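Local coordinates for peptidase M3B, oligoendopeptidase F (Enterococcus faecium, PDB 2QR4), which is a member of the M3 family of zinc metallopeptidases and probably cleaves short peptides at internal bonds, at residues L262-R270 and N426-F437. Residues are numbered along the deposited sequence; the frame is centred on the assembly and turned at random.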
loop_
_atom_site.group_PDB
_atom_site.type_symbol
_atom_site.label_atom_id
_atom_site.label_comp_id
_atom_site.label_asym_id
_atom_site.label_seq_id
_atom_site.Cartn_x
_atom_site.Cartn_y
_atom_site.Cartn_z
ATOM N N LEU A 262 20.793 -31.544 -11.538
ATOM C CA LEU A 262 21.342 -31.053 -12.814
ATOM C C LEU A 262 21.887 -29.613 -12.727
ATOM O O LEU A 262 22.984 -29.352 -13.209
ATOM C CB LEU A 262 20.318 -31.144 -13.926
ATOM C CG LEU A 262 19.944 -32.566 -14.322
ATOM C CD1 LEU A 262 18.837 -32.522 -15.374
ATOM C CD2 LEU A 262 21.165 -33.297 -14.822
ATOM N N LEU A 263 21.129 -28.700 -12.105
ATOM C CA LEU A 263 21.603 -27.342 -11.812
ATOM C C LEU A 263 22.848 -27.392 -10.928
ATOM O O LEU A 263 23.829 -26.684 -11.182
ATOM C CB LEU A 263 20.532 -26.532 -11.069
ATOM C CG LEU A 263 20.334 -25.021 -11.319
ATOM C CD1 LEU A 263 19.821 -24.301 -10.073
ATOM C CD2 LEU A 263 21.554 -24.315 -11.836
ATOM N N HIS A 264 22.793 -28.210 -9.875
ATOM C CA HIS A 264 23.914 -28.354 -8.962
ATOM C C HIS A 264 25.169 -28.661 -9.751
ATOM O O HIS A 264 26.201 -28.010 -9.569
ATOM C CB HIS A 264 23.657 -29.457 -7.921
ATOM C CG HIS A 264 22.540 -29.142 -6.975
ATOM N ND1 HIS A 264 22.070 -30.048 -6.049
ATOM C CD2 HIS A 264 21.772 -28.034 -6.838
ATOM C CE1 HIS A 264 21.075 -29.504 -5.369
ATOM N NE2 HIS A 264 20.877 -28.281 -5.826
ATOM N N ARG A 265 25.057 -29.636 -10.649
ATOM C CA ARG A 265 26.152 -30.030 -11.528
ATOM C C ARG A 265 26.633 -28.892 -12.429
ATOM O O ARG A 265 27.837 -28.721 -12.619
ATOM C CB ARG A 265 25.717 -31.189 -12.414
ATOM C CG ARG A 265 26.223 -32.528 -11.998
ATOM C CD ARG A 265 26.895 -33.188 -13.197
ATOM N NE ARG A 265 25.964 -33.952 -14.011
ATOM C CZ ARG A 265 26.276 -34.444 -15.200
ATOM N NH1 ARG A 265 27.476 -34.222 -15.707
ATOM N NH2 ARG A 265 25.389 -35.139 -15.889
ATOM N N TYR A 266 25.692 -28.138 -12.998
ATOM C CA TYR A 266 26.043 -27.019 -13.874
ATOM C C TYR A 266 26.817 -25.957 -13.087
ATOM O O TYR A 266 27.746 -25.334 -13.602
ATOM C CB TYR A 266 24.782 -26.428 -14.510
ATOM C CG TYR A 266 25.042 -25.341 -15.524
ATOM C CD1 TYR A 266 26.110 -25.426 -16.398
ATOM C CD2 TYR A 266 24.198 -24.246 -15.628
ATOM C CE1 TYR A 266 26.350 -24.450 -17.330
ATOM C CE2 TYR A 266 24.430 -23.260 -16.561
ATOM C CZ TYR A 266 25.512 -23.368 -17.413
ATOM O OH TYR A 266 25.753 -22.405 -18.373
HETATM N N MSE A 267 26.455 -25.790 -11.820
HETATM C CA MSE A 267 27.154 -24.856 -10.940
HETATM C C MSE A 267 28.582 -25.334 -10.605
HETATM O O MSE A 267 29.515 -24.534 -10.608
HETATM C CB MSE A 267 26.328 -24.584 -9.685
HETATM C CG MSE A 267 24.999 -23.882 -9.983
HETATM SE SE MSE A 267 25.155 -22.091 -10.828
HETATM C CE MSE A 267 25.139 -22.575 -12.723
ATOM N N GLU A 268 28.768 -26.632 -10.368
ATOM C CA GLU A 268 30.120 -27.172 -10.224
ATOM C C GLU A 268 30.961 -26.838 -11.451
ATOM O O GLU A 268 32.135 -26.457 -11.333
ATOM C CB GLU A 268 30.120 -28.695 -9.999
ATOM C CG GLU A 268 29.320 -29.161 -8.774
ATOM C CD GLU A 268 30.044 -28.954 -7.420
ATOM O OE1 GLU A 268 31.208 -28.468 -7.371
ATOM O OE2 GLU A 268 29.420 -29.289 -6.387
ATOM N N LEU A 269 30.364 -26.978 -12.631
ATOM C CA LEU A 269 31.109 -26.746 -13.867
ATOM C C LEU A 269 31.507 -25.282 -13.956
ATOM O O LEU A 269 32.659 -24.957 -14.246
ATOM C CB LEU A 269 30.295 -27.158 -15.088
ATOM C CG LEU A 269 30.925 -26.835 -16.431
ATOM C CD1 LEU A 269 32.278 -27.507 -16.539
ATOM C CD2 LEU A 269 29.989 -27.301 -17.530
ATOM N N ARG A 270 30.561 -24.393 -13.686
ATOM C CA ARG A 270 30.899 -22.974 -13.653
ATOM C C ARG A 270 32.012 -22.641 -12.626
ATOM O O ARG A 270 32.878 -21.807 -12.889
ATOM C CB ARG A 270 29.640 -22.144 -13.442
ATOM C CG ARG A 270 29.877 -20.702 -13.044
ATOM C CD ARG A 270 28.552 -19.926 -13.033
ATOM N NE ARG A 270 28.071 -19.665 -14.391
ATOM C CZ ARG A 270 28.365 -18.568 -15.082
ATOM N NH1 ARG A 270 27.890 -18.418 -16.300
ATOM N NH2 ARG A 270 29.134 -17.616 -14.552
ATOM N N ASN A 426 26.982 -24.033 -23.874
ATOM C CA ASN A 426 26.827 -23.234 -22.662
ATOM C C ASN A 426 25.776 -22.117 -22.782
ATOM O O ASN A 426 25.069 -21.816 -21.827
ATOM C CB ASN A 426 28.175 -22.676 -22.214
ATOM C CG ASN A 426 28.070 -21.876 -20.948
ATOM O OD1 ASN A 426 28.058 -20.652 -20.990
ATOM N ND2 ASN A 426 27.973 -22.559 -19.806
ATOM N N HIS A 427 25.670 -21.521 -23.958
ATOM C CA HIS A 427 24.625 -20.551 -24.242
ATOM C C HIS A 427 23.249 -21.176 -23.977
ATOM O O HIS A 427 22.393 -20.555 -23.344
ATOM C CB HIS A 427 24.759 -20.075 -25.693
ATOM C CG HIS A 427 23.602 -19.261 -26.196
ATOM N ND1 HIS A 427 23.478 -17.908 -25.955
ATOM C CD2 HIS A 427 22.541 -19.606 -26.966
ATOM C CE1 HIS A 427 22.384 -17.456 -26.542
ATOM N NE2 HIS A 427 21.798 -18.466 -27.165
ATOM N N TYR A 428 23.049 -22.408 -24.449
ATOM C CA TYR A 428 21.800 -23.139 -24.205
ATOM C C TYR A 428 21.590 -23.451 -22.712
ATOM O O TYR A 428 20.491 -23.266 -22.181
ATOM C CB TYR A 428 21.736 -24.450 -25.011
ATOM C CG TYR A 428 20.522 -25.293 -24.651
ATOM C CD1 TYR A 428 19.265 -24.997 -25.184
ATOM C CD2 TYR A 428 20.622 -26.361 -23.744
ATOM C CE1 TYR A 428 18.148 -25.738 -24.845
ATOM C CE2 TYR A 428 19.498 -27.124 -23.399
ATOM C CZ TYR A 428 18.269 -26.798 -23.949
ATOM O OH TYR A 428 17.154 -27.527 -23.626
ATOM N N LEU A 429 22.632 -23.936 -22.036
ATOM C CA LEU A 429 22.459 -24.354 -20.640
ATOM C C LEU A 429 22.164 -23.128 -19.810
ATOM O O LEU A 429 21.394 -23.177 -18.853
ATOM C CB LEU A 429 23.686 -25.108 -20.113
ATOM C CG LEU A 429 24.051 -26.387 -20.884
ATOM C CD1 LEU A 429 25.475 -26.816 -20.590
ATOM C CD2 LEU A 429 23.073 -27.498 -20.569
ATOM N N ASP A 430 22.756 -22.014 -20.219
ATOM C CA ASP A 430 22.590 -20.768 -19.518
ATOM C C ASP A 430 21.161 -20.224 -19.619
ATOM O O ASP A 430 20.548 -19.861 -18.605
ATOM C CB ASP A 430 23.595 -19.754 -20.032
ATOM C CG ASP A 430 23.640 -18.520 -19.188
ATOM O OD1 ASP A 430 23.890 -18.656 -17.967
ATOM O OD2 ASP A 430 23.420 -17.425 -19.748
ATOM N N GLY A 431 20.630 -20.171 -20.837
ATOM C CA GLY A 431 19.240 -19.775 -21.045
ATOM C C GLY A 431 18.307 -20.685 -20.261
ATOM O O GLY A 431 17.325 -20.224 -19.681
ATOM N N PHE A 432 18.624 -21.981 -20.233
ATOM C CA PHE A 432 17.838 -22.964 -19.484
ATOM C C PHE A 432 17.909 -22.658 -17.971
ATOM O O PHE A 432 16.893 -22.667 -17.283
ATOM C CB PHE A 432 18.368 -24.368 -19.803
ATOM C CG PHE A 432 17.446 -25.506 -19.404
ATOM C CD1 PHE A 432 17.155 -25.761 -18.075
ATOM C CD2 PHE A 432 16.944 -26.368 -20.367
ATOM C CE1 PHE A 432 16.346 -26.825 -17.713
ATOM C CE2 PHE A 432 16.139 -27.434 -20.019
ATOM C CZ PHE A 432 15.836 -27.663 -18.689
ATOM N N LYS A 433 19.098 -22.359 -17.450
ATOM C CA LYS A 433 19.201 -21.994 -16.039
ATOM C C LYS A 433 18.269 -20.813 -15.674
ATOM O O LYS A 433 17.613 -20.822 -14.627
ATOM C CB LYS A 433 20.658 -21.690 -15.626
ATOM C CG LYS A 433 20.792 -20.952 -14.261
ATOM C CD LYS A 433 22.094 -20.150 -14.153
ATOM C CE LYS A 433 21.878 -18.624 -14.180
ATOM N NZ LYS A 433 21.263 -18.059 -12.912
ATOM N N GLY A 434 18.219 -19.798 -16.523
ATOM C CA GLY A 434 17.437 -18.602 -16.202
ATOM C C GLY A 434 15.937 -18.754 -16.419
ATOM O O GLY A 434 15.130 -18.188 -15.680
ATOM N N THR A 435 15.550 -19.520 -17.429
ATOM C CA THR A 435 14.161 -19.559 -17.817
ATOM C C THR A 435 13.404 -20.713 -17.165
ATOM O O THR A 435 12.210 -20.591 -16.902
ATOM C CB THR A 435 14.031 -19.619 -19.323
ATOM O OG1 THR A 435 14.918 -18.651 -19.879
ATOM C CG2 THR A 435 12.605 -19.304 -19.763
ATOM N N VAL A 436 14.066 -21.832 -16.887
ATOM C CA VAL A 436 13.344 -22.861 -16.140
ATOM C C VAL A 436 13.618 -22.879 -14.642
ATOM O O VAL A 436 12.681 -22.740 -13.862
ATOM C CB VAL A 436 13.334 -24.261 -16.805
ATOM C CG1 VAL A 436 14.388 -24.373 -17.850
ATOM C CG2 VAL A 436 13.407 -25.371 -15.772
ATOM N N PHE A 437 14.885 -23.007 -14.249
ATOM C CA PHE A 437 15.236 -23.125 -12.840
ATOM C C PHE A 437 14.924 -21.854 -12.047
ATOM O O PHE A 437 14.237 -21.904 -11.019
ATOM C CB PHE A 437 16.705 -23.570 -12.655
ATOM C CG PHE A 437 16.923 -25.030 -12.935
ATOM C CD1 PHE A 437 16.403 -25.999 -12.080
ATOM C CD2 PHE A 437 17.614 -25.443 -14.074
ATOM C CE1 PHE A 437 16.572 -27.370 -12.353
ATOM C CE2 PHE A 437 17.804 -26.809 -14.346
ATOM C CZ PHE A 437 17.277 -27.769 -13.479
#
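A knobs-into-holes contact between two helices of the largely helical M3 peptidase fold sets the ring of Y266, on helix 260-274, into a hole formed by N426, L429, D430 and K433 of helix 418-454. The helices run roughly antiparallel, at 133° between their N-to-C directions, and their axes come within 11.6 Å. Y266 has CG anti to the backbone N (chi1 -175°), which sends the ring across to the facing helix, where CE2 of Y266 comes within 3.8 Å of the carbonyl oxygen of L429. CB of L429 lies over one face in a CH-pi contact, 4.0 Å from the ring centroid of Y266. ND2 of N426 lies in the plane of the ring at its hydroxyl edge, the two side chains crossing at about a right angle. Although ND2 of N426 is 2.6 Å from OH of Y266, the poor angle means that this doubtful approach does not count as a hydrogen bond. CB of K433 lies at the ring edge near its plane, 4.2 Å from CE2 of Y266.

One turn earlier on helix 260-274, L263 makes a second CH-pi contact: its CG sits over the face of F437, 4.0 Å from the ring centroid. Y476 of helix 461-476 packs against L263, M267 and K433, while F566 of helix 557-579 touches L429. NH1 of R270 is 4.3 Å from OD1 of D430, beyond a salt bridge, while NH2 of R270 is hydrogen-bonded to the carbonyl oxygen of T286.

With no hydrogen bond or salt bridge joining the two segments, cohesion of this buried interface (424 Å² in all) rests chiefly on aliphatic-aromatic packing, to which R270 and D430 may add a modest long-range attraction.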